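Local coordinates for malonyl acyl carrier protein transacylase (Streptococcus pneumoniae, PDB 3IM8) that probably transfers the malonyl group from malonyl-CoA to the holo acyl carrier protein, supplying malonyl-ACP for fatty acid synthesis, at residues A157-P162 with P251-E256. Numbering follows the deposited sequence.
Sequences ANYNTP and PVRFYE
Asn158 and Tyr159 pair in parallel with Val252 and Arg253, and the ladder rests on three backbone bonds: Val252 N to Ala157 O at 2.9 Å, Tyr159 N to Val252 O at 2.8 Å and Phe254 N to Tyr159 O at 2.9 Å. The third also leads into a helix start: Tyr159 O accepts, weakly, Tyr255 N as well, so one carbonyl receives two amides from the first turn of helix 254-263, with Arg253 at the N-cap position.

On the sheet face shared by Tyr159 and Arg253, the guanidinium lies nearly flat over one face of the phenol ring, planes 20° apart and centres 4.4 Å from each other. The stack is off-centre, with Arg253 NH1 above the rim, 3.6 Å from CE1 of Tyr159. The Arg253 chain, extended from CG to NE, runs beside the tyrosine and points the same way. Arg253 NH1 also donates to the syn lone pair of Glu256 OE1 at 3.1 Å, nearly in the guanidinium plane, a salt bridge which probably helps hold the stacked group in its orientation. Pro251 CB meets the ring edge, and the phenol OH is hydrogen-bonded to Glu142.

Beyond the strand, Tyr255 has CG between its backbone N and carbonyl carbon (chi1 62°). Its ring lies against Thr161 and Pro162, with Tyr255 CD1 3.2 Å from Thr161 C. Its face receives Pro162 N, while Tyr255 CE1 lies 3.6 Å from Tyr159 CB.

Asn158 and Val252 occupy the other face, where the valine touches His199, a predicted active-site residue. Strand 252-253 is an outermost strand of the mixed five-stranded sheet of the acyltransferase domain, beside 154-161, and leads straight into a helix. The guanidinium's positive charge is probably stabilised by both the aromatic face and the carboxylate.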
ATOM      1  N   ALA A 157       6.625   0.042 -11.710  1.00 22.02           N
ATOM      2  CA  ALA A 157       6.241  -0.600 -10.454  1.00 22.79           C
ATOM      3  C   ALA A 157       4.969   0.048  -9.869  1.00 22.80           C
ATOM      4  O   ALA A 157       4.104  -0.647  -9.334  1.00 22.65           O
ATOM      5  CB  ALA A 157       7.415  -0.503  -9.407  1.00 20.72           C
ATOM      6  N   ASN A 158       4.887   1.387  -9.912  1.00 23.45           N
ATOM      7  CA  ASN A 158       3.778   2.067  -9.271  1.00 22.60           C
ATOM      8  C   ASN A 158       3.179   3.056 -10.223  1.00 21.60           C
ATOM      9  O   ASN A 158       3.807   4.048 -10.530  1.00 20.99           O
ATOM     10  CB  ASN A 158       4.219   2.791  -7.990  1.00 23.36           C
ATOM     11  CG  ASN A 158       4.698   1.833  -6.879  1.00 24.28           C
ATOM     12  OD1 ASN A 158       5.853   1.479  -6.823  1.00 26.61           O
ATOM     13  ND2 ASN A 158       3.802   1.452  -5.998  1.00 23.32           N
ATOM     14  N   TYR A 159       1.968   2.790 -10.683  1.00 21.53           N
ATOM     15  CA  TYR A 159       1.200   3.788 -11.450  1.00 21.97           C
ATOM     16  C   TYR A 159       0.418   4.657 -10.458  1.00 22.54           C
ATOM     17  O   TYR A 159      -0.729   4.363 -10.140  1.00 22.75           O
ATOM     18  CB  TYR A 159       0.223   3.137 -12.441  1.00 21.69           C
ATOM     19  CG  TYR A 159       0.913   2.365 -13.574  1.00 23.73           C
ATOM     20  CD1 TYR A 159       1.313   1.026 -13.402  1.00 23.29           C
ATOM     21  CD2 TYR A 159       1.149   2.958 -14.806  1.00 24.18           C
ATOM     22  CE1 TYR A 159       1.938   0.309 -14.424  1.00 22.62           C
ATOM     23  CE2 TYR A 159       1.779   2.220 -15.861  1.00 24.39           C
ATOM     24  CZ  TYR A 159       2.169   0.901 -15.638  1.00 23.05           C
ATOM     25  OH  TYR A 159       2.759   0.161 -16.614  1.00 23.05           O
ATOM     26  N   ASN A 160       1.043   5.731  -9.984  1.00 22.80           N
ATOM     27  CA  ASN A 160       0.426   6.610  -8.961  1.00 23.67           C
ATOM     28  C   ASN A 160      -0.596   7.621  -9.507  1.00 23.66           C
ATOM     29  O   ASN A 160      -1.744   7.667  -9.034  1.00 25.34           O
ATOM     30  CB  ASN A 160       1.494   7.301  -8.067  1.00 22.55           C
ATOM     31  CG  ASN A 160       2.472   6.316  -7.418  1.00 23.32           C
ATOM     32  OD1 ASN A 160       2.127   5.176  -7.093  1.00 24.89           O
ATOM     33  ND2 ASN A 160       3.700   6.784  -7.177  1.00 22.27           N
ATOM     34  N   THR A 161      -0.162   8.449 -10.451  1.00 24.44           N
ATOM     35  CA  THR A 161      -1.016   9.388 -11.197  1.00 26.54           C
ATOM     36  C   THR A 161      -0.663   9.300 -12.702  1.00 27.18           C
ATOM     37  O   THR A 161       0.362   8.690 -13.045  1.00 26.32           O
ATOM     38  CB  THR A 161      -0.851  10.846 -10.695  1.00 27.00           C
ATOM     39  OG1 THR A 161       0.371  11.392 -11.199  1.00 28.96           O
ATOM     40  CG2 THR A 161      -0.824  10.898  -9.112  1.00 26.96           C
ATOM     41  N   PRO A 162      -1.515   9.870 -13.602  1.00 28.10           N
ATOM     42  CA  PRO A 162      -1.118   9.873 -15.022  1.00 28.21           C
ATOM     43  C   PRO A 162       0.226  10.602 -15.261  1.00 29.44           C
ATOM     44  O   PRO A 162       0.901  10.369 -16.291  1.00 28.78           O
ATOM     45  CB  PRO A 162      -2.277  10.601 -15.718  1.00 28.25           C
ATOM     46  CG  PRO A 162      -3.502  10.344 -14.820  1.00 27.84           C
ATOM     47  CD  PRO A 162      -2.894  10.398 -13.405  1.00 27.83           C
ATOM     48  N   PRO A 251       2.875  -4.541 -11.325  1.00 22.32           N
ATOM     49  CA  PRO A 251       2.640  -3.102 -11.042  1.00 21.82           C
ATOM     50  C   PRO A 251       1.412  -2.862 -10.136  1.00 21.67           C
ATOM     51  O   PRO A 251       0.411  -3.523 -10.269  1.00 20.88           O
ATOM     52  CB  PRO A 251       2.445  -2.480 -12.427  1.00 21.07           C
ATOM     53  CG  PRO A 251       3.058  -3.460 -13.397  1.00 21.87           C
ATOM     54  CD  PRO A 251       2.961  -4.810 -12.784  1.00 21.50           C
ATOM     55  N   VAL A 252       1.536  -1.943  -9.187  1.00 22.55           N
ATOM     56  CA  VAL A 252       0.384  -1.348  -8.481  1.00 22.79           C
ATOM     57  C   VAL A 252      -0.270  -0.196  -9.283  1.00 22.65           C
ATOM     58  O   VAL A 252       0.334   0.818  -9.607  1.00 22.65           O
ATOM     59  CB  VAL A 252       0.790  -0.884  -7.082  1.00 22.95           C
ATOM     60  CG1 VAL A 252      -0.378  -0.168  -6.370  1.00 23.14           C
ATOM     61  CG2 VAL A 252       1.280  -2.062  -6.239  1.00 22.83           C
ATOM     62  N   ARG A 253      -1.527  -0.378  -9.622  1.00 23.35           N
ATOM     63  CA  ARG A 253      -2.185   0.511 -10.573  1.00 23.64           C
ATOM     64  C   ARG A 253      -3.164   1.364  -9.784  1.00 23.73           C
ATOM     65  O   ARG A 253      -4.376   1.066  -9.713  1.00 23.69           O
ATOM     66  CB  ARG A 253      -2.857  -0.286 -11.706  1.00 23.41           C
ATOM     67  CG  ARG A 253      -1.872  -1.011 -12.577  1.00 24.70           C
ATOM     68  CD  ARG A 253      -2.570  -1.788 -13.727  1.00 26.62           C
ATOM     69  NE  ARG A 253      -1.572  -2.421 -14.605  1.00 27.72           N
ATOM     70  CZ  ARG A 253      -0.939  -1.822 -15.635  1.00 29.05           C
ATOM     71  NH1 ARG A 253      -1.184  -0.546 -15.978  1.00 27.97           N
ATOM     72  NH2 ARG A 253      -0.034  -2.508 -16.331  1.00 26.78           N
ATOM     73  N   PHE A 254      -2.614   2.410  -9.153  1.00 23.05           N
ATOM     74  CA  PHE A 254      -3.409   3.219  -8.232  1.00 22.94           C
ATOM     75  C   PHE A 254      -4.447   4.094  -8.960  1.00 22.64           C
ATOM     76  O   PHE A 254      -5.618   4.035  -8.612  1.00 22.66           O
ATOM     77  CB  PHE A 254      -2.526   4.061  -7.272  1.00 21.82           C
ATOM     78  CG  PHE A 254      -3.325   4.786  -6.197  1.00 21.64           C
ATOM     79  CD1 PHE A 254      -3.538   6.165  -6.286  1.00 20.30           C
ATOM     80  CD2 PHE A 254      -3.878   4.075  -5.116  1.00 21.48           C
ATOM     81  CE1 PHE A 254      -4.253   6.838  -5.325  1.00 19.23           C
ATOM     82  CE2 PHE A 254      -4.650   4.722  -4.134  1.00 20.96           C
ATOM     83  CZ  PHE A 254      -4.835   6.125  -4.229  1.00 21.19           C
ATOM     84  N   TYR A 255      -4.037   4.877  -9.964  1.00 22.88           N
ATOM     85  CA  TYR A 255      -4.994   5.841 -10.564  1.00 23.55           C
ATOM     86  C   TYR A 255      -6.134   5.157 -11.283  1.00 24.23           C
ATOM     87  O   TYR A 255      -7.264   5.634 -11.248  1.00 23.89           O
ATOM     88  CB  TYR A 255      -4.325   6.924 -11.428  1.00 23.73           C
ATOM     89  CG  TYR A 255      -3.554   6.473 -12.661  1.00 23.85           C
ATOM     90  CD1 TYR A 255      -2.154   6.434 -12.653  1.00 24.51           C
ATOM     91  CD2 TYR A 255      -4.225   6.136 -13.852  1.00 25.14           C
ATOM     92  CE1 TYR A 255      -1.430   6.057 -13.783  1.00 25.60           C
ATOM     93  CE2 TYR A 255      -3.519   5.756 -14.986  1.00 26.93           C
ATOM     94  CZ  TYR A 255      -2.120   5.724 -14.943  1.00 26.74           C
ATOM     95  OH  TYR A 255      -1.413   5.353 -16.040  1.00 27.44           O
ATOM     96  N   GLU A 256      -5.833   4.008 -11.903  1.00 24.87           N
ATOM     97  CA  GLU A 256      -6.882   3.215 -12.555  1.00 24.88           C
ATOM     98  C   GLU A 256      -7.874   2.732 -11.532  1.00 23.36           C
ATOM     99  O   GLU A 256      -9.074   2.718 -11.804  1.00 22.90           O
ATOM    100  CB  GLU A 256      -6.286   2.006 -13.234  1.00 26.10           C
ATOM    101  CG  GLU A 256      -5.498   2.356 -14.483  1.00 32.02           C
ATOM    102  CD  GLU A 256      -4.637   1.198 -14.895  1.00 37.51           C
ATOM    103  OE1 GLU A 256      -3.366   1.391 -14.959  1.00 39.81           O
ATOM    104  OE2 GLU A 256      -5.256   0.105 -15.086  1.00 37.73           O
TER